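Local coordinates for protein endo-beta-N-acetylglucosaminidase F1 (Bacteroides thetaiotaomicron VPI-5482, PDB 6TCV) that probably hydrolyses high-mannose N-glycans as an endo-beta-N-acetylglucosaminidase, and is captured here with a Man9GlcNAc2-asparagine substrate, at residues L194-Y208 and V242-G256. The protein carries 2 engineered substitutions. Sequence-based numbering, arbitrary orientation.
With MAN (alpha-D-mannopyranose), chain B; NAG (2-acetamido-2-deoxy-beta-D-glucopyranose), chain C; MAN (alpha-D-mannopyranose), chain D; MAN (alpha-D-mannopyranose), chain E.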
loop_
_atom_site.group_PDB
_atom_site.type_symbol
_atom_site.label_atom_id
_atom_site.label_comp_id
_atom_site.label_asym_id
_atom_site.label_seq_id
_atom_site.Cartn_x
_atom_site.Cartn_y
_atom_site.Cartn_z
ATOM N N LEU A 194 -2.741 -16.936 2.772
ATOM C CA LEU A 194 -1.697 -16.424 1.867
ATOM C C LEU A 194 -0.709 -15.585 2.677
ATOM O O LEU A 194 -1.090 -14.756 3.528
ATOM C CB LEU A 194 -2.300 -15.514 0.796
ATOM C CG LEU A 194 -3.145 -16.269 -0.224
ATOM C CD1 LEU A 194 -3.956 -15.275 -1.076
ATOM C CD2 LEU A 194 -2.313 -17.137 -1.105
ATOM N N LEU A 195 0.572 -15.798 2.431
ATOM C CA LEU A 195 1.629 -15.108 3.165
ATOM C C LEU A 195 1.701 -13.631 2.835
ATOM O O LEU A 195 1.918 -12.818 3.749
ATOM C CB LEU A 195 2.977 -15.769 2.847
ATOM C CG LEU A 195 4.198 -15.215 3.548
ATOM C CD1 LEU A 195 4.085 -15.392 5.034
ATOM C CD2 LEU A 195 5.448 -15.870 3.007
ATOM N N TRP A 196 1.607 -13.255 1.560
ATOM C CA TRP A 196 1.981 -11.906 1.110
ATOM C C TRP A 196 0.753 -11.017 0.993
ATOM O O TRP A 196 0.017 -11.025 0.011
ATOM C CB TRP A 196 2.737 -11.953 -0.209
ATOM C CG TRP A 196 3.992 -12.742 -0.137
ATOM C CD1 TRP A 196 4.192 -13.996 -0.641
ATOM C CD2 TRP A 196 5.232 -12.369 0.501
ATOM N NE1 TRP A 196 5.479 -14.414 -0.362
ATOM C CE2 TRP A 196 6.137 -13.434 0.327
ATOM C CE3 TRP A 196 5.686 -11.230 1.174
ATOM C CZ2 TRP A 196 7.420 -13.401 0.808
ATOM C CZ3 TRP A 196 6.981 -11.195 1.621
ATOM C CH2 TRP A 196 7.825 -12.266 1.447
ATOM N N ASP A 197 0.554 -10.179 2.010
ATOM C CA ASP A 197 -0.596 -9.272 2.095
ATOM C C ASP A 197 -0.583 -8.235 0.980
ATOM O O ASP A 197 -1.644 -7.803 0.528
ATOM C CB ASP A 197 -0.552 -8.513 3.437
ATOM C CG ASP A 197 -0.611 -9.427 4.633
ATOM O OD1 ASP A 197 0.363 -10.150 4.893
ATOM O OD2 ASP A 197 -1.665 -9.393 5.335
ATOM N N VAL A 198 0.613 -7.771 0.595
ATOM C CA VAL A 198 0.797 -6.701 -0.393
ATOM C C VAL A 198 1.843 -7.130 -1.402
ATOM O O VAL A 198 2.892 -7.650 -1.010
ATOM C CB VAL A 198 1.232 -5.398 0.306
ATOM C CG1 VAL A 198 1.529 -4.317 -0.713
ATOM C CG2 VAL A 198 0.193 -4.961 1.329
ATOM N N VAL A 199 1.547 -6.948 -2.688
ATOM C CA VAL A 199 2.501 -7.231 -3.757
ATOM C C VAL A 199 2.646 -6.034 -4.667
ATOM O O VAL A 199 1.711 -5.245 -4.796
ATOM C CB VAL A 199 2.116 -8.493 -4.542
ATOM C CG1 VAL A 199 1.907 -9.709 -3.623
ATOM C CG2 VAL A 199 0.927 -8.266 -5.417
ATOM N N VAL A 200 3.842 -5.863 -5.204
ATOM C CA VAL A 200 4.183 -4.753 -6.080
ATOM C C VAL A 200 4.554 -5.260 -7.459
ATOM O O VAL A 200 5.392 -6.166 -7.607
ATOM C CB VAL A 200 5.328 -3.927 -5.491
ATOM C CG1 VAL A 200 5.687 -2.760 -6.404
ATOM C CG2 VAL A 200 4.990 -3.419 -4.117
ATOM N N LEU A 201 3.979 -4.627 -8.483
ATOM C CA LEU A 201 4.364 -4.854 -9.871
ATOM C C LEU A 201 5.549 -3.964 -10.185
ATOM O O LEU A 201 5.384 -2.757 -10.430
ATOM C CB LEU A 201 3.189 -4.563 -10.788
ATOM C CG LEU A 201 1.873 -5.204 -10.359
ATOM C CD1 LEU A 201 0.756 -4.786 -11.335
ATOM C CD2 LEU A 201 1.954 -6.717 -10.218
ATOM N N PHE A 202 6.755 -4.534 -10.130
ATOM C CA PHE A 202 7.995 -3.747 -10.235
ATOM C C PHE A 202 8.510 -3.906 -11.663
ATOM O O PHE A 202 8.953 -4.985 -12.061
ATOM C CB PHE A 202 9.002 -4.264 -9.208
ATOM C CG PHE A 202 10.232 -3.388 -9.065
ATOM C CD1 PHE A 202 10.181 -2.271 -8.242
ATOM C CD2 PHE A 202 11.425 -3.731 -9.660
ATOM C CE1 PHE A 202 11.306 -1.495 -8.085
ATOM C CE2 PHE A 202 12.556 -2.970 -9.511
ATOM C CZ PHE A 202 12.505 -1.867 -8.704
ATOM N N ALA A 203 8.471 -2.844 -12.470
ATOM C CA ALA A 203 7.946 -1.493 -12.152
ATOM C C ALA A 203 7.570 -0.763 -13.410
ATOM O O ALA A 203 8.285 -0.866 -14.436
ATOM C CB ALA A 203 8.987 -0.631 -11.422
ATOM N N ALA A 204 6.502 0.031 -13.318
ATOM C CA ALA A 204 6.290 1.123 -14.259
ATOM C C ALA A 204 7.334 2.193 -13.970
ATOM O O ALA A 204 7.960 2.235 -12.921
ATOM C CB ALA A 204 4.880 1.718 -14.093
ATOM N N ASN A 205 7.493 3.112 -14.909
ATOM C CA ASN A 205 8.523 4.136 -14.804
ATOM C C ASN A 205 7.957 5.542 -14.825
ATOM O O ASN A 205 6.861 5.789 -15.324
ATOM C CB ASN A 205 9.512 3.982 -15.940
ATOM C CG ASN A 205 10.173 2.657 -15.912
ATOM O OD1 ASN A 205 10.037 1.839 -16.812
ATOM N ND2 ASN A 205 10.898 2.415 -14.844
ATOM N N ILE A 206 8.727 6.477 -14.265
ATOM C CA ILE A 206 8.552 7.897 -14.582
ATOM C C ILE A 206 9.542 8.240 -15.689
ATOM O O ILE A 206 10.748 7.926 -15.583
ATOM C CB ILE A 206 8.679 8.806 -13.357
ATOM C CG1 ILE A 206 8.375 10.239 -13.765
ATOM C CG2 ILE A 206 10.035 8.686 -12.654
ATOM C CD1 ILE A 206 8.166 11.199 -12.582
ATOM N N ASN A 207 9.047 8.898 -16.742
ATOM C CA ASN A 207 9.884 9.329 -17.853
ATOM C C ASN A 207 9.323 10.651 -18.365
ATOM O O ASN A 207 8.178 11.034 -18.065
ATOM C CB ASN A 207 9.867 8.326 -18.992
ATOM C CG ASN A 207 10.817 7.187 -18.741
ATOM O OD1 ASN A 207 10.392 6.060 -18.392
ATOM N ND2 ASN A 207 12.104 7.441 -18.920
ATOM N N TYR A 208 10.158 11.393 -19.101
ATOM C CA TYR A 208 9.680 12.658 -19.668
ATOM C C TYR A 208 8.937 12.308 -20.959
ATOM O O TYR A 208 9.470 11.578 -21.810
ATOM C CB TYR A 208 10.839 13.585 -20.000
ATOM C CG TYR A 208 10.391 14.996 -20.221
ATOM C CD1 TYR A 208 9.754 15.653 -19.194
ATOM C CD2 TYR A 208 10.514 15.665 -21.432
ATOM C CE1 TYR A 208 9.292 16.942 -19.312
ATOM C CE2 TYR A 208 10.033 16.985 -21.553
ATOM C CZ TYR A 208 9.401 17.574 -20.464
ATOM O OH TYR A 208 8.925 18.901 -20.565
ATOM N N VAL A 242 -5.393 -9.966 -1.488
ATOM C CA VAL A 242 -4.042 -9.421 -1.657
ATOM C C VAL A 242 -4.171 -8.009 -2.240
ATOM O O VAL A 242 -4.966 -7.775 -3.169
ATOM C CB VAL A 242 -3.238 -10.308 -2.621
ATOM C CG1 VAL A 242 -1.863 -9.754 -2.900
ATOM C CG2 VAL A 242 -3.114 -11.723 -2.085
ATOM N N LYS A 243 -3.374 -7.079 -1.724
ATOM C CA LYS A 243 -3.352 -5.732 -2.283
ATOM C C LYS A 243 -2.259 -5.645 -3.336
ATOM O O LYS A 243 -1.081 -5.914 -3.035
ATOM C CB LYS A 243 -3.095 -4.704 -1.188
ATOM C CG LYS A 243 -4.193 -4.641 -0.148
ATOM C CD LYS A 243 -3.899 -3.570 0.883
ATOM C CE LYS A 243 -5.123 -3.288 1.746
ATOM N NZ LYS A 243 -5.550 -4.487 2.469
ATOM N N VAL A 244 -2.646 -5.230 -4.555
ATOM C CA VAL A 244 -1.754 -5.180 -5.707
ATOM C C VAL A 244 -1.404 -3.725 -5.964
ATOM O O VAL A 244 -2.288 -2.919 -6.286
ATOM C CB VAL A 244 -2.366 -5.834 -6.942
ATOM C CG1 VAL A 244 -1.424 -5.674 -8.138
ATOM C CG2 VAL A 244 -2.668 -7.297 -6.685
ATOM N N LEU A 245 -0.129 -3.378 -5.836
ATOM C CA LEU A 245 0.339 -2.014 -6.020
ATOM C C LEU A 245 1.099 -1.910 -7.329
ATOM O O LEU A 245 1.836 -2.817 -7.720
ATOM C CB LEU A 245 1.290 -1.572 -4.908
ATOM C CG LEU A 245 0.859 -1.835 -3.475
ATOM C CD1 LEU A 245 1.791 -1.196 -2.478
ATOM C CD2 LEU A 245 -0.560 -1.370 -3.218
ATOM N N LEU A 246 0.993 -0.745 -7.973
ATOM C CA LEU A 246 1.850 -0.437 -9.111
ATOM C C LEU A 246 3.168 0.109 -8.581
ATOM O O LEU A 246 3.185 1.062 -7.791
ATOM C CB LEU A 246 1.175 0.599 -10.008
ATOM C CG LEU A 246 1.904 0.907 -11.340
ATOM C CD1 LEU A 246 2.002 -0.347 -12.208
ATOM C CD2 LEU A 246 1.178 2.047 -12.042
ATOM N N GLY A 247 4.284 -0.505 -8.962
ATOM C CA GLY A 247 5.581 0.076 -8.651
ATOM C C GLY A 247 5.918 1.165 -9.663
ATOM O O GLY A 247 5.678 1.010 -10.858
ATOM N N LEU A 248 6.494 2.256 -9.149
ATOM C CA LEU A 248 7.057 3.333 -9.964
ATOM C C LEU A 248 8.539 3.438 -9.653
ATOM O O LEU A 248 8.947 3.379 -8.479
ATOM C CB LEU A 248 6.352 4.667 -9.682
ATOM C CG LEU A 248 5.295 5.105 -10.676
ATOM C CD1 LEU A 248 5.872 5.304 -12.077
ATOM C CD2 LEU A 248 4.114 4.158 -10.702
ATOM N N LEU A 249 9.322 3.648 -10.699
ATOM C CA LEU A 249 10.772 3.625 -10.616
ATOM C C LEU A 249 11.315 4.641 -11.614
ATOM O O LEU A 249 10.851 4.697 -12.759
ATOM C CB LEU A 249 11.226 2.180 -10.957
ATOM C CG LEU A 249 12.730 1.907 -10.922
ATOM C CD1 LEU A 249 13.294 1.916 -9.532
ATOM C CD2 LEU A 249 12.984 0.544 -11.614
ATOM N N GLY A 250 12.372 5.359 -11.231
ATOM C CA GLY A 250 13.070 6.244 -12.162
ATOM C C GLY A 250 13.647 5.458 -13.315
ATOM O O GLY A 250 13.787 4.238 -13.257
ATOM N N ASN A 251 14.000 6.168 -14.392
ATOM C CA ASN A 251 14.286 5.464 -15.633
ATOM C C ASN A 251 15.132 6.288 -16.619
ATOM O O ASN A 251 14.799 6.374 -17.818
ATOM C CB ASN A 251 12.950 5.050 -16.283
ATOM C CG ASN A 251 13.139 4.004 -17.337
ATOM O OD1 ASN A 251 14.059 3.154 -17.262
ATOM N ND2 ASN A 251 12.330 4.047 -18.343
ATOM N N HIS A 252 16.234 6.879 -16.123
ATOM C CA HIS A 252 17.348 7.335 -16.953
ATOM C C HIS A 252 16.978 8.518 -17.841
ATOM O O HIS A 252 17.543 8.669 -18.934
ATOM C CB HIS A 252 17.876 6.174 -17.816
ATOM C CG HIS A 252 18.144 4.924 -17.041
ATOM N ND1 HIS A 252 19.291 4.763 -16.275
ATOM C CD2 HIS A 252 17.419 3.786 -16.887
ATOM C CE1 HIS A 252 19.246 3.578 -15.686
ATOM N NE2 HIS A 252 18.124 2.970 -16.037
ATOM N N ASP A 253 16.214 9.466 -17.304
ATOM C CA ASP A 253 16.062 10.763 -17.974
ATOM C C ASP A 253 15.926 11.837 -16.900
ATOM O O ASP A 253 16.142 11.580 -15.706
ATOM C CB ASP A 253 14.966 10.748 -19.068
ATOM C CG ASP A 253 13.546 10.706 -18.562
ATOM O OD1 ASP A 253 12.691 10.311 -19.411
ATOM O OD2 ASP A 253 13.239 11.070 -17.427
ATOM N N ILE A 254 15.561 13.056 -17.315
ATOM C CA ILE A 254 15.502 14.213 -16.435
ATOM C C ILE A 254 14.429 14.138 -15.372
ATOM O O ILE A 254 14.449 14.932 -14.425
ATOM C CB ILE A 254 15.328 15.538 -17.229
ATOM C CG1 ILE A 254 14.031 15.474 -18.056
ATOM C CG2 ILE A 254 16.604 15.844 -18.033
ATOM C CD1 ILE A 254 13.724 16.792 -18.770
ATOM N N THR A 255 13.489 13.193 -15.477
ATOM C CA THR A 255 12.416 13.071 -14.493
ATOM C C THR A 255 12.800 12.090 -13.372
ATOM O O THR A 255 13.566 11.147 -13.574
ATOM C CB THR A 255 11.080 12.623 -15.119
ATOM O OG1 THR A 255 11.206 11.268 -15.598
ATOM C CG2 THR A 255 10.591 13.555 -16.196
ATOM N N GLY A 256 12.224 12.302 -12.197
ATOM C CA GLY A 256 12.436 11.409 -11.077
ATOM C C GLY A 256 11.420 11.690 -9.999
ATOM O O GLY A 256 10.835 12.787 -9.932
HETATM C C1 MAN B . 14.424 -2.202 -16.463
HETATM C C2 MAN B . 13.346 -1.689 -17.409
HETATM C C3 MAN B . 12.368 -0.839 -16.615
HETATM C C4 MAN B . 11.813 -1.592 -15.413
HETATM C C5 MAN B . 12.937 -2.174 -14.561
HETATM C C6 MAN B . 12.438 -3.143 -13.507
HETATM O O2 MAN B . 12.725 -2.834 -18.036
HETATM O O3 MAN B . 11.274 -0.475 -17.457
HETATM O O4 MAN B . 11.100 -0.691 -14.568
HETATM O O5 MAN B . 13.837 -2.933 -15.404
HETATM O O6 MAN B . 13.553 -3.703 -12.786
HETATM C C1 NAG C . 17.539 -2.063 -5.891
HETATM C C2 NAG C . 16.226 -1.847 -6.621
HETATM C C3 NAG C . 16.138 -2.550 -7.977
HETATM C C4 NAG C . 17.325 -3.472 -8.176
HETATM C C5 NAG C . 17.508 -4.292 -6.913
HETATM C C6 NAG C . 18.571 -5.378 -7.023
HETATM C C7 NAG C . 14.048 -1.449 -5.544
HETATM C C8 NAG C . 13.030 -2.007 -4.568
HETATM N N2 NAG C . 15.112 -2.216 -5.766
HETATM O O3 NAG C . 16.108 -1.571 -9.020
HETATM O O4 NAG C . 17.017 -4.350 -9.272
HETATM O O5 NAG C . 17.919 -3.443 -5.823
HETATM O O6 NAG C . 18.764 -5.995 -5.792
HETATM O O7 NAG C . 13.919 -0.347 -6.090
HETATM C C1 MAN D . 20.716 0.672 -18.534
HETATM C C2 MAN D . 20.251 2.050 -18.976
HETATM C C3 MAN D . 18.957 1.959 -19.770
HETATM C C4 MAN D . 19.128 0.970 -20.911
HETATM C C5 MAN D . 19.589 -0.375 -20.364
HETATM C C6 MAN D . 19.828 -1.402 -21.449
HETATM O O2 MAN D . 21.210 2.680 -19.822
HETATM O O3 MAN D . 18.593 3.236 -20.304
HETATM O O4 MAN D . 17.878 0.727 -21.545
HETATM O O5 MAN D . 20.811 -0.212 -19.634
HETATM O O6 MAN D . 20.380 -2.579 -20.903
HETATM C C1 MAN E . 18.157 -0.526 -13.846
HETATM C C2 MAN E . 16.756 -0.348 -14.413
HETATM C C3 MAN E . 16.510 -1.390 -15.494
HETATM C C4 MAN E . 17.545 -1.264 -16.595
HETATM C C5 MAN E . 18.948 -1.325 -15.986
HETATM C C6 MAN E . 20.024 -1.059 -17.010
HETATM O O2 MAN E . 16.641 0.957 -14.951
HETATM O O3 MAN E . 15.206 -1.114 -16.045
HETATM O O4 MAN E . 17.432 -2.264 -17.602
HETATM O O5 MAN E . 19.099 -0.374 -14.908
HETATM O O6 MAN E . 19.777 0.231 -17.589
HETATM O O HOH W 1 13.435 8.786 -15.184
#
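A cis peptide bond joins Phe202 to Ala203 just where both lean on Leu249, Ala203 CB lying 3.6 Å from Leu249 CB and the Phe202 ring reaching it through CZ. Between the pairs Leu201-Leu246 and Ala204-Leu248 the first strand has one residue more than the second: a beta bulge between two neighbouring parallel strands of a (beta/alpha)8 barrel. Before the bulge the ladder is regular, and beta-branched valines suit its extended backbone; Val198 CG1 packs on Leu245 CD1 on one face, Val199 CG2 on Val244 CG2 on the other. Gly247 fits the bulge because a CB would collide with Leu201 O, which accepts its N-H, and crowd Val200 CG1.

Past the bulge polar side chains join the ladder. Asn205 suits its place by both accepting and donating: OD1 accepts from O3 of a mannose of the bound glycan (2.7 Å), while ND2 donates to O4 of that sugar and, in its amide plane, to Leu249 O (3.1 Å). Ile206 N grips Leu249 O from the opposite face of the carbonyl. The amide of Asn251 stacks on that of Asn205, their planes 17° apart, and its ND2 gives a nearly straight bond to a lone pair of Asn207 OD1 (2.8 Å).

Asp253 ties the following loop to the strand end. Its OD1 takes Tyr208 N (2.8 Å) and Asn207 ND2 (3.0 Å) from opposite faces; chi1 of 73° sets CG between the backbone N and the carbonyl carbon, and OD2 reaches forward to Thr255 N, two residues on, closing an Asx turn; it also receives the Thr255 hydroxyl. With an alanine in place of Asp253, Tyr208 N would probably lose its acceptor and the Thr255 hydroxyl be freer to turn. Beyond it, Ile254 CD1 sits over one face of the Tyr208 ring, 4.2 Å from its centroid, in a CH-pi contact.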